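Local coordinates for nitrite oxidoreductase subunit B (Kuenenia stuttgartiensis, PDB 7B04), which is the iron-sulfur subunit of nitrite oxidoreductase and probably carries electrons through its [4Fe-4S] and [3Fe-4S] clusters between the complex's other redox centres, at residues 65-78 and 137-150. Numbering follows the deposited sequence.
Sequences TKPYGGFPQSWDVK and KEWRSPNFGEDTAK
Residues Thr65 to Gln73 pack against Glu138 to Lys150 in a buried, mostly loop-to-loop contact in this iron-sulfur subunit, hydrogen-bonded toward both ends and filled by aromatic rings; 1041 Å² is buried between the segments. The pairing runs antiparallel from Thr65 beside Glu146 to Gln73 beside Glu138. Gln73 grips its partner twice. Its backbone N donates to Glu138 O at 3.0 Å, in the carbonyl plane, and its side-chain NE2 reaches Arg140 O at 2.9 Å and 173°. This second bond lies in the amide's own plane but arrives from above the Arg140 carbonyl plane. A water joins Gln73 OE1 to Lys137 O and Arg140 NH2, so both ends of the amide are engaged. With an alanine in place of Gln73, Arg140 O is likely to lose this donor and the water its amide anchor. At the opposite end, Asp147 N points almost straight at Thr65 OG1 (3.1 Å), and the Tyr68 ring edge meets Ala149, CE2 to O 3.6 Å. Between them lies Phe144, one ring face under Gln73 CB. Near the Gln73 end, Phe71 carries its CG anti to the backbone N (chi1 172°), which swings the ring across to the edge of Trp139. This offset edge-to-face pair has six-membered-ring centroids 5.3 Å apart and planes at 70°. Pro72 CG sits over the same indole, 3.5 Å from the centroid of its six-membered ring, a CH-pi contact. Glu138 also forms a long salt bridge with Lys78, OE2 to NZ 3.6 Å. The 65-78 segment joins strand 62-66, paired with strand 169-173, to helix 75-81. Met224 of strand 224-226 touches Phe71 and Trp139, whose NE1 bonds to Pro134 O. Tyr170 of strand 169-173 bonds to Asp147 OD1, while Arg919 (to Glu146 and Asp147) and His920 (to Glu146), both of subunit A, tie the loop to that chain.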
ATOM      1  N   THR A  65      -2.123 -11.555  -7.360  1.00 37.95           N
ATOM      2  CA  THR A  65      -2.723 -11.076  -8.602  1.00 34.78           C
ATOM      3  C   THR A  65      -2.780 -12.219  -9.610  1.00 40.76           C
ATOM      4  O   THR A  65      -1.753 -12.622 -10.167  1.00 41.26           O
ATOM      5  CB  THR A  65      -1.925  -9.903  -9.165  1.00 37.90           C
ATOM      6  OG1 THR A  65      -2.133  -8.742  -8.352  1.00 36.36           O
ATOM      7  CG2 THR A  65      -2.349  -9.612 -10.591  1.00 33.07           C
ATOM      8  N   LYS A  66      -3.978 -12.746  -9.842  1.00 38.31           N
ATOM      9  CA  LYS A  66      -4.147 -13.810 -10.817  1.00 40.61           C
ATOM     10  C   LYS A  66      -4.229 -13.219 -12.224  1.00 41.75           C
ATOM     11  O   LYS A  66      -4.699 -12.092 -12.403  1.00 43.23           O
ATOM     12  CB  LYS A  66      -5.410 -14.611 -10.513  1.00 39.36           C
ATOM     13  CG  LYS A  66      -5.377 -15.360  -9.189  1.00 31.96           C
ATOM     14  CD  LYS A  66      -4.499 -16.598  -9.269  1.00 32.91           C
ATOM     15  CE  LYS A  66      -3.172 -16.373  -8.571  1.00 35.89           C
ATOM     16  NZ  LYS A  66      -2.295 -17.574  -8.603  1.00 38.78           N
ATOM     17  N   PRO A  67      -3.788 -13.965 -13.251  1.00 36.13           N
ATOM     18  CA  PRO A  67      -3.391 -15.378 -13.235  1.00 35.74           C
ATOM     19  C   PRO A  67      -1.895 -15.636 -13.033  1.00 39.05           C
ATOM     20  O   PRO A  67      -1.525 -16.748 -12.658  1.00 43.32           O
ATOM     21  CB  PRO A  67      -3.822 -15.854 -14.619  1.00 38.27           C
ATOM     22  CG  PRO A  67      -3.594 -14.654 -15.486  1.00 41.50           C
ATOM     23  CD  PRO A  67      -3.849 -13.437 -14.626  1.00 37.27           C
ATOM     24  N   TYR A  68      -1.051 -14.631 -13.273  1.00 36.62           N
ATOM     25  CA  TYR A  68       0.393 -14.841 -13.251  1.00 34.05           C
ATOM     26  C   TYR A  68       0.987 -14.850 -11.848  1.00 31.61           C
ATOM     27  O   TYR A  68       2.068 -15.420 -11.654  1.00 31.43           O
ATOM     28  CB  TYR A  68       1.093 -13.767 -14.085  1.00 33.95           C
ATOM     29  CG  TYR A  68       0.848 -13.880 -15.574  1.00 36.99           C
ATOM     30  CD1 TYR A  68       1.448 -14.885 -16.321  1.00 40.71           C
ATOM     31  CD2 TYR A  68       0.024 -12.978 -16.231  1.00 39.23           C
ATOM     32  CE1 TYR A  68       1.228 -14.992 -17.681  1.00 40.91           C
ATOM     33  CE2 TYR A  68      -0.202 -13.075 -17.590  1.00 43.21           C
ATOM     34  CZ  TYR A  68       0.403 -14.083 -18.311  1.00 44.41           C
ATOM     35  OH  TYR A  68       0.179 -14.180 -19.665  1.00 44.20           O
ATOM     36  N   GLY A  69       0.314 -14.242 -10.867  1.00 31.09           N
ATOM     37  CA  GLY A  69       0.892 -14.072  -9.553  1.00 33.72           C
ATOM     38  C   GLY A  69       0.714 -15.270  -8.637  1.00 39.02           C
ATOM     39  O   GLY A  69      -0.102 -16.153  -8.877  1.00 44.02           O
ATOM     40  N   GLY A  70       1.520 -15.295  -7.576  1.00 30.05           N
ATOM     41  CA  GLY A  70       1.416 -16.338  -6.571  1.00 28.98           C
ATOM     42  C   GLY A  70       2.440 -16.280  -5.455  1.00 30.39           C
ATOM     43  O   GLY A  70       3.549 -15.769  -5.648  1.00 26.55           O
ATOM     44  N   PHE A  71       2.086 -16.821  -4.292  1.00 30.41           N
ATOM     45  CA  PHE A  71       3.015 -16.996  -3.177  1.00 26.24           C
ATOM     46  C   PHE A  71       2.782 -18.372  -2.571  1.00 33.66           C
ATOM     47  O   PHE A  71       1.727 -18.597  -1.942  1.00 32.14           O
ATOM     48  CB  PHE A  71       2.850 -15.926  -2.106  1.00 27.12           C
ATOM     49  CG  PHE A  71       3.659 -16.190  -0.863  1.00 24.83           C
ATOM     50  CD1 PHE A  71       5.029 -15.987  -0.862  1.00 27.34           C
ATOM     51  CD2 PHE A  71       3.059 -16.677   0.288  1.00 24.11           C
ATOM     52  CE1 PHE A  71       5.782 -16.242   0.274  1.00 26.59           C
ATOM     53  CE2 PHE A  71       3.812 -16.934   1.423  1.00 24.17           C
ATOM     54  CZ  PHE A  71       5.172 -16.716   1.415  1.00 20.63           C
ATOM     55  N   PRO A  72       3.714 -19.321  -2.731  1.00 35.37           N
ATOM     56  CA  PRO A  72       5.011 -19.189  -3.403  1.00 32.28           C
ATOM     57  C   PRO A  72       4.836 -19.050  -4.909  1.00 31.22           C
ATOM     58  O   PRO A  72       3.732 -19.289  -5.415  1.00 26.49           O
ATOM     59  CB  PRO A  72       5.720 -20.510  -3.046  1.00 32.66           C
ATOM     60  CG  PRO A  72       4.915 -21.093  -1.908  1.00 27.95           C
ATOM     61  CD  PRO A  72       3.527 -20.684  -2.219  1.00 32.48           C
ATOM     62  N   GLN A  73       5.907 -18.692  -5.605  1.00 28.86           N
ATOM     63  CA  GLN A  73       5.810 -18.359  -7.025  1.00 31.55           C
ATOM     64  C   GLN A  73       5.246 -19.521  -7.840  1.00 27.84           C
ATOM     65  O   GLN A  73       5.781 -20.638  -7.816  1.00 25.46           O
ATOM     66  CB  GLN A  73       7.186 -17.956  -7.541  1.00 28.11           C
ATOM     67  CG  GLN A  73       7.902 -16.998  -6.599  1.00 28.61           C
ATOM     68  CD  GLN A  73       9.371 -16.837  -6.909  1.00 25.78           C
ATOM     69  OE1 GLN A  73       9.881 -17.401  -7.877  1.00 31.03           O
ATOM     70  NE2 GLN A  73      10.065 -16.064  -6.084  1.00 27.92           N
ATOM     71  N   SER A  74       4.168 -19.237  -8.566  1.00 29.86           N
ATOM     72  CA  SER A  74       3.523 -20.190  -9.470  1.00 34.87           C
ATOM     73  C   SER A  74       3.090 -21.462  -8.739  1.00 33.95           C
ATOM     74  O   SER A  74       3.229 -22.576  -9.248  1.00 34.82           O
ATOM     75  CB  SER A  74       4.440 -20.521 -10.645  1.00 31.91           C
ATOM     76  OG  SER A  74       4.630 -19.392 -11.475  1.00 32.69           O
ATOM     77  N   TRP A  75       2.530 -21.289  -7.539  1.00 35.14           N
ATOM     78  CA  TRP A  75       2.142 -22.438  -6.722  1.00 32.07           C
ATOM     79  C   TRP A  75       0.984 -23.228  -7.333  1.00 34.14           C
ATOM     80  O   TRP A  75       0.966 -24.462  -7.256  1.00 36.79           O
ATOM     81  CB  TRP A  75       1.766 -21.969  -5.315  1.00 32.23           C
ATOM     82  CG  TRP A  75       0.494 -21.190  -5.308  1.00 34.79           C
ATOM     83  CD1 TRP A  75       0.349 -19.850  -5.526  1.00 35.95           C
ATOM     84  CD2 TRP A  75      -0.824 -21.707  -5.094  1.00 34.62           C
ATOM     85  NE1 TRP A  75      -0.976 -19.500  -5.448  1.00 38.65           N
ATOM     86  CE2 TRP A  75      -1.718 -20.622  -5.185  1.00 37.66           C
ATOM     87  CE3 TRP A  75      -1.335 -22.981  -4.831  1.00 32.03           C
ATOM     88  CZ2 TRP A  75      -3.091 -20.773  -5.021  1.00 31.36           C
ATOM     89  CZ3 TRP A  75      -2.700 -23.128  -4.667  1.00 33.58           C
ATOM     90  CH2 TRP A  75      -3.563 -22.029  -4.761  1.00 37.98           C
ATOM     91  N   ASP A  76       0.008 -22.549  -7.942  1.00 35.68           N
ATOM     92  CA  ASP A  76      -1.129 -23.268  -8.514  1.00 34.86           C
ATOM     93  C   ASP A  76      -0.694 -24.126  -9.697  1.00 38.73           C
ATOM     94  O   ASP A  76      -1.021 -25.317  -9.766  1.00 39.23           O
ATOM     95  CB  ASP A  76      -2.250 -22.306  -8.912  1.00 32.30           C
ATOM     96  CG  ASP A  76      -1.739 -21.027  -9.532  1.00 39.63           C
ATOM     97  OD1 ASP A  76      -0.607 -21.023 -10.059  1.00 51.60           O
ATOM     98  OD2 ASP A  76      -2.483 -20.021  -9.500  1.00 38.26           O
ATOM     99  N   VAL A  77       0.048 -23.537 -10.638  1.00 36.97           N
ATOM    100  CA  VAL A  77       0.421 -24.260 -11.851  1.00 39.31           C
ATOM    101  C   VAL A  77       1.321 -25.444 -11.513  1.00 38.19           C
ATOM    102  O   VAL A  77       1.224 -26.510 -12.134  1.00 36.26           O
ATOM    103  CB  VAL A  77       1.068 -23.300 -12.869  1.00 39.38           C
ATOM    104  CG1 VAL A  77       0.144 -22.127 -13.108  1.00 37.30           C
ATOM    105  CG2 VAL A  77       2.424 -22.813 -12.388  1.00 39.55           C
ATOM    106  N   LYS A  78       2.210 -25.276 -10.529  1.00 37.55           N
ATOM    107  CA  LYS A  78       3.109 -26.362 -10.151  1.00 37.87           C
ATOM    108  C   LYS A  78       2.329 -27.564  -9.632  1.00 32.69           C
ATOM    109  O   LYS A  78       2.627 -28.709  -9.993  1.00 27.49           O
ATOM    110  CB  LYS A  78       4.112 -25.877  -9.104  1.00 28.57           C
ATOM    111  CG  LYS A  78       5.203 -24.970  -9.653  1.00 25.50           C
ATOM    112  CD  LYS A  78       6.175 -24.545  -8.563  1.00 27.59           C
ATOM    113  CE  LYS A  78       7.346 -25.505  -8.456  1.00 24.78           C
ATOM    114  NZ  LYS A  78       8.352 -25.269  -9.529  1.00 31.95           N
ATOM    115  N   LYS A 137      14.049 -20.130  -2.539  1.00 26.18           N
ATOM    116  CA  LYS A 137      13.986 -19.097  -3.564  1.00 23.40           C
ATOM    117  C   LYS A 137      12.589 -18.946  -4.150  1.00 26.49           C
ATOM    118  O   LYS A 137      12.292 -17.904  -4.744  1.00 23.59           O
ATOM    119  CB  LYS A 137      15.008 -19.391  -4.661  1.00 25.21           C
ATOM    120  CG  LYS A 137      16.428 -19.084  -4.220  1.00 30.78           C
ATOM    121  CD  LYS A 137      17.469 -19.458  -5.256  1.00 39.25           C
ATOM    122  CE  LYS A 137      18.855 -19.054  -4.772  1.00 49.66           C
ATOM    123  NZ  LYS A 137      19.944 -19.581  -5.637  1.00 49.34           N
ATOM    124  N   GLU A 138      11.728 -19.952  -3.999  1.00 34.28           N
ATOM    125  CA  GLU A 138      10.357 -19.845  -4.479  1.00 28.13           C
ATOM    126  C   GLU A 138       9.439 -19.176  -3.467  1.00 33.67           C
ATOM    127  O   GLU A 138       8.303 -18.836  -3.814  1.00 36.49           O
ATOM    128  CB  GLU A 138       9.794 -21.231  -4.819  1.00 26.94           C
ATOM    129  CG  GLU A 138      10.609 -22.023  -5.826  1.00 28.87           C
ATOM    130  CD  GLU A 138      10.003 -23.386  -6.113  1.00 36.61           C
ATOM    131  OE1 GLU A 138       8.937 -23.698  -5.540  1.00 29.93           O
ATOM    132  OE2 GLU A 138      10.590 -24.144  -6.911  1.00 47.42           O
ATOM    133  N   TRP A 139       9.909 -18.962  -2.239  1.00 29.35           N
ATOM    134  CA  TRP A 139       9.176 -18.190  -1.247  1.00 29.02           C
ATOM    135  C   TRP A 139       9.470 -16.700  -1.328  1.00 32.13           C
ATOM    136  O   TRP A 139       8.795 -15.912  -0.656  1.00 28.31           O
ATOM    137  CB  TRP A 139       9.497 -18.700   0.163  1.00 30.43           C
ATOM    138  CG  TRP A 139       9.040 -20.103   0.403  1.00 33.00           C
ATOM    139  CD1 TRP A 139       9.788 -21.238   0.298  1.00 32.86           C
ATOM    140  CD2 TRP A 139       7.724 -20.525   0.785  1.00 29.24           C
ATOM    141  NE1 TRP A 139       9.023 -22.340   0.591  1.00 36.21           N
ATOM    142  CE2 TRP A 139       7.752 -21.930   0.895  1.00 29.86           C
ATOM    143  CE3 TRP A 139       6.527 -19.851   1.046  1.00 26.13           C
ATOM    144  CZ2 TRP A 139       6.629 -22.673   1.253  1.00 25.06           C
ATOM    145  CZ3 TRP A 139       5.413 -20.591   1.406  1.00 23.47           C
ATOM    146  CH2 TRP A 139       5.472 -21.987   1.503  1.00 25.09           C
ATOM    147  N   ARG A 140      10.451 -16.296  -2.131  1.00 29.39           N
ATOM    148  CA  ARG A 140      10.695 -14.883  -2.351  1.00 22.13           C
ATOM    149  C   ARG A 140       9.550 -14.280  -3.160  1.00 31.87           C
ATOM    150  O   ARG A 140       8.697 -14.987  -3.707  1.00 30.76           O
ATOM    151  CB  ARG A 140      12.023 -14.677  -3.078  1.00 21.95           C
ATOM    152  CG  ARG A 140      13.150 -15.559  -2.571  1.00 30.90           C
ATOM    153  CD  ARG A 140      14.437 -15.331  -3.353  1.00 35.96           C
ATOM    154  NE  ARG A 140      14.354 -15.818  -4.726  1.00 33.26           N
ATOM    155  CZ  ARG A 140      15.298 -15.623  -5.640  1.00 34.17           C
ATOM    156  NH1 ARG A 140      16.397 -14.950  -5.329  1.00 36.66           N
ATOM    157  NH2 ARG A 140      15.143 -16.104  -6.867  1.00 34.29           N
ATOM    158  N   SER A 141       9.538 -12.947  -3.227  1.00 26.91           N
ATOM    159  CA  SER A 141       8.562 -12.212  -4.022  1.00 21.70           C
ATOM    160  C   SER A 141       7.135 -12.565  -3.616  1.00 23.00           C
ATOM    161  O   SER A 141       6.408 -13.178  -4.407  1.00 24.72           O
ATOM    162  CB  SER A 141       8.766 -12.501  -5.508  1.00 27.90           C
ATOM    163  OG  SER A 141      10.081 -12.161  -5.913  1.00 28.25           O
ATOM    164  N   PRO A 142       6.701 -12.216  -2.403  1.00 27.52           N
ATOM    165  CA  PRO A 142       5.326 -12.557  -2.005  1.00 25.24           C
ATOM    166  C   PRO A 142       4.270 -11.894  -2.870  1.00 27.06           C
ATOM    167  O   PRO A 142       3.168 -12.439  -3.013  1.00 22.29           O
ATOM    168  CB  PRO A 142       5.252 -12.074  -0.549  1.00 27.00           C
ATOM    169  CG  PRO A 142       6.674 -11.955  -0.103  1.00 26.26           C
ATOM    170  CD  PRO A 142       7.435 -11.542  -1.321  1.00 26.28           C
ATOM    171  N   ASN A 143       4.572 -10.734  -3.457  1.00 33.20           N
ATOM    172  CA  ASN A 143       3.677 -10.065  -4.392  1.00 33.96           C
ATOM    173  C   ASN A 143       4.051 -10.348  -5.841  1.00 31.39           C
ATOM    174  O   ASN A 143       3.818  -9.509  -6.718  1.00 34.02           O
ATOM    175  CB  ASN A 143       3.656  -8.559  -4.136  1.00 32.53           C
ATOM    176  CG  ASN A 143       2.311  -7.934  -4.452  1.00 30.62           C
ATOM    177  OD1 ASN A 143       1.418  -8.595  -4.985  1.00 31.19           O
ATOM    178  ND2 ASN A 143       2.157  -6.657  -4.121  1.00 32.59           N
ATOM    179  N   PHE A 144       4.658 -11.508  -6.090  1.00 30.76           N
ATOM    180  CA  PHE A 144       5.024 -11.936  -7.434  1.00 31.59           C
ATOM    181  C   PHE A 144       3.877 -11.715  -8.414  1.00 31.46           C
ATOM    182  O   PHE A 144       2.735 -12.097  -8.148  1.00 32.99           O
ATOM    183  CB  PHE A 144       5.418 -13.414  -7.397  1.00 31.18           C
ATOM    184  CG  PHE A 144       5.856 -13.970  -8.718  1.00 34.04           C
ATOM    185  CD1 PHE A 144       7.057 -13.581  -9.287  1.00 33.33           C
ATOM    186  CD2 PHE A 144       5.076 -14.903  -9.381  1.00 36.39           C
ATOM    187  CE1 PHE A 144       7.465 -14.101 -10.500  1.00 37.73           C
ATOM    188  CE2 PHE A 144       5.478 -15.427 -10.593  1.00 37.54           C
ATOM    189  CZ  PHE A 144       6.674 -15.026 -11.154  1.00 40.02           C
ATOM    190  N   GLY A 145       4.185 -11.068  -9.536  1.00 37.71           N
ATOM    191  CA  GLY A 145       3.189 -10.821 -10.562  1.00 38.27           C
ATOM    192  C   GLY A 145       2.096  -9.851 -10.175  1.00 38.89           C
ATOM    193  O   GLY A 145       0.957 -10.003 -10.630  1.00 33.53           O
ATOM    194  N   GLU A 146       2.407  -8.860  -9.340  1.00 31.53           N
ATOM    195  CA  GLU A 146       1.415  -7.866  -8.946  1.00 29.47           C
ATOM    196  C   GLU A 146       0.891  -7.104 -10.158  1.00 38.21           C
ATOM    197  O   GLU A 146       1.666  -6.602 -10.977  1.00 38.58           O
ATOM    198  CB  GLU A 146       2.014  -6.889  -7.935  1.00 34.35           C
ATOM    199  CG  GLU A 146       1.029  -5.833  -7.455  1.00 29.78           C
ATOM    200  CD  GLU A 146       1.678  -4.780  -6.583  1.00 36.51           C
ATOM    201  OE1 GLU A 146       2.915  -4.827  -6.414  1.00 38.79           O
ATOM    202  OE2 GLU A 146       0.952  -3.907  -6.062  1.00 41.36           O
ATOM    203  N   ASP A 147      -0.438  -7.017 -10.258  1.00 35.93           N
ATOM    204  CA  ASP A 147      -1.117  -6.207 -11.273  1.00 34.70           C
ATOM    205  C   ASP A 147      -0.639  -6.539 -12.685  1.00 37.84           C
ATOM    206  O   ASP A 147      -0.622  -5.680 -13.570  1.00 41.72           O
ATOM    207  CB  ASP A 147      -0.949  -4.713 -10.985  1.00 35.77           C
ATOM    208  CG  ASP A 147      -1.645  -4.287  -9.708  1.00 39.41           C
ATOM    209  OD1 ASP A 147      -2.613  -4.964  -9.302  1.00 40.28           O
ATOM    210  OD2 ASP A 147      -1.225  -3.274  -9.109  1.00 42.18           O
ATOM    211  N   THR A 148      -0.249  -7.791 -12.904  1.00 33.18           N
ATOM    212  CA  THR A 148       0.176  -8.263 -14.215  1.00 31.85           C
ATOM    213  C   THR A 148      -1.017  -8.913 -14.903  1.00 37.57           C
ATOM    214  O   THR A 148      -1.555  -9.910 -14.410  1.00 45.63           O
ATOM    215  CB  THR A 148       1.335  -9.251 -14.093  1.00 38.77           C
ATOM    216  OG1 THR A 148       2.394  -8.658 -13.329  1.00 42.03           O
ATOM    217  CG2 THR A 148       1.861  -9.629 -15.469  1.00 41.09           C
ATOM    218  N   ALA A 149      -1.427  -8.350 -16.034  1.00 40.59           N
ATOM    219  CA  ALA A 149      -2.631  -8.784 -16.725  1.00 43.02           C
ATOM    220  C   ALA A 149      -2.296  -9.745 -17.857  1.00 40.13           C
ATOM    221  O   ALA A 149      -1.192  -9.733 -18.405  1.00 36.96           O
ATOM    222  CB  ALA A 149      -3.400  -7.582 -17.280  1.00 47.37           C
ATOM    223  N   LYS A 150      -3.266 -10.591 -18.194  1.00 49.15           N
ATOM    224  CA  LYS A 150      -3.211 -11.395 -19.405  1.00 44.43           C
ATOM    225  C   LYS A 150      -3.771 -10.571 -20.558  1.00 46.05           C
ATOM    226  O   LYS A 150      -4.820  -9.936 -20.416  1.00 51.17           O
ATOM    227  CB  LYS A 150      -4.003 -12.692 -19.232  1.00 40.76           C
ATOM    228  CG  LYS A 150      -3.846 -13.680 -20.374  1.00 43.29           C
ATOM    229  CD  LYS A 150      -5.069 -13.677 -21.276  1.00 49.24           C
ATOM    230  CE  LYS A 150      -5.001 -14.794 -22.304  1.00 51.24           C
ATOM    231  NZ  LYS A 150      -3.900 -14.578 -23.284  1.00 55.03           N
TER
HETATM  232  O   HOH W   1       6.671 -22.895  -5.712  1.00 23.29           O
HETATM  233  O   HOH W   2      12.870 -17.776  -7.867  1.00 31.30           O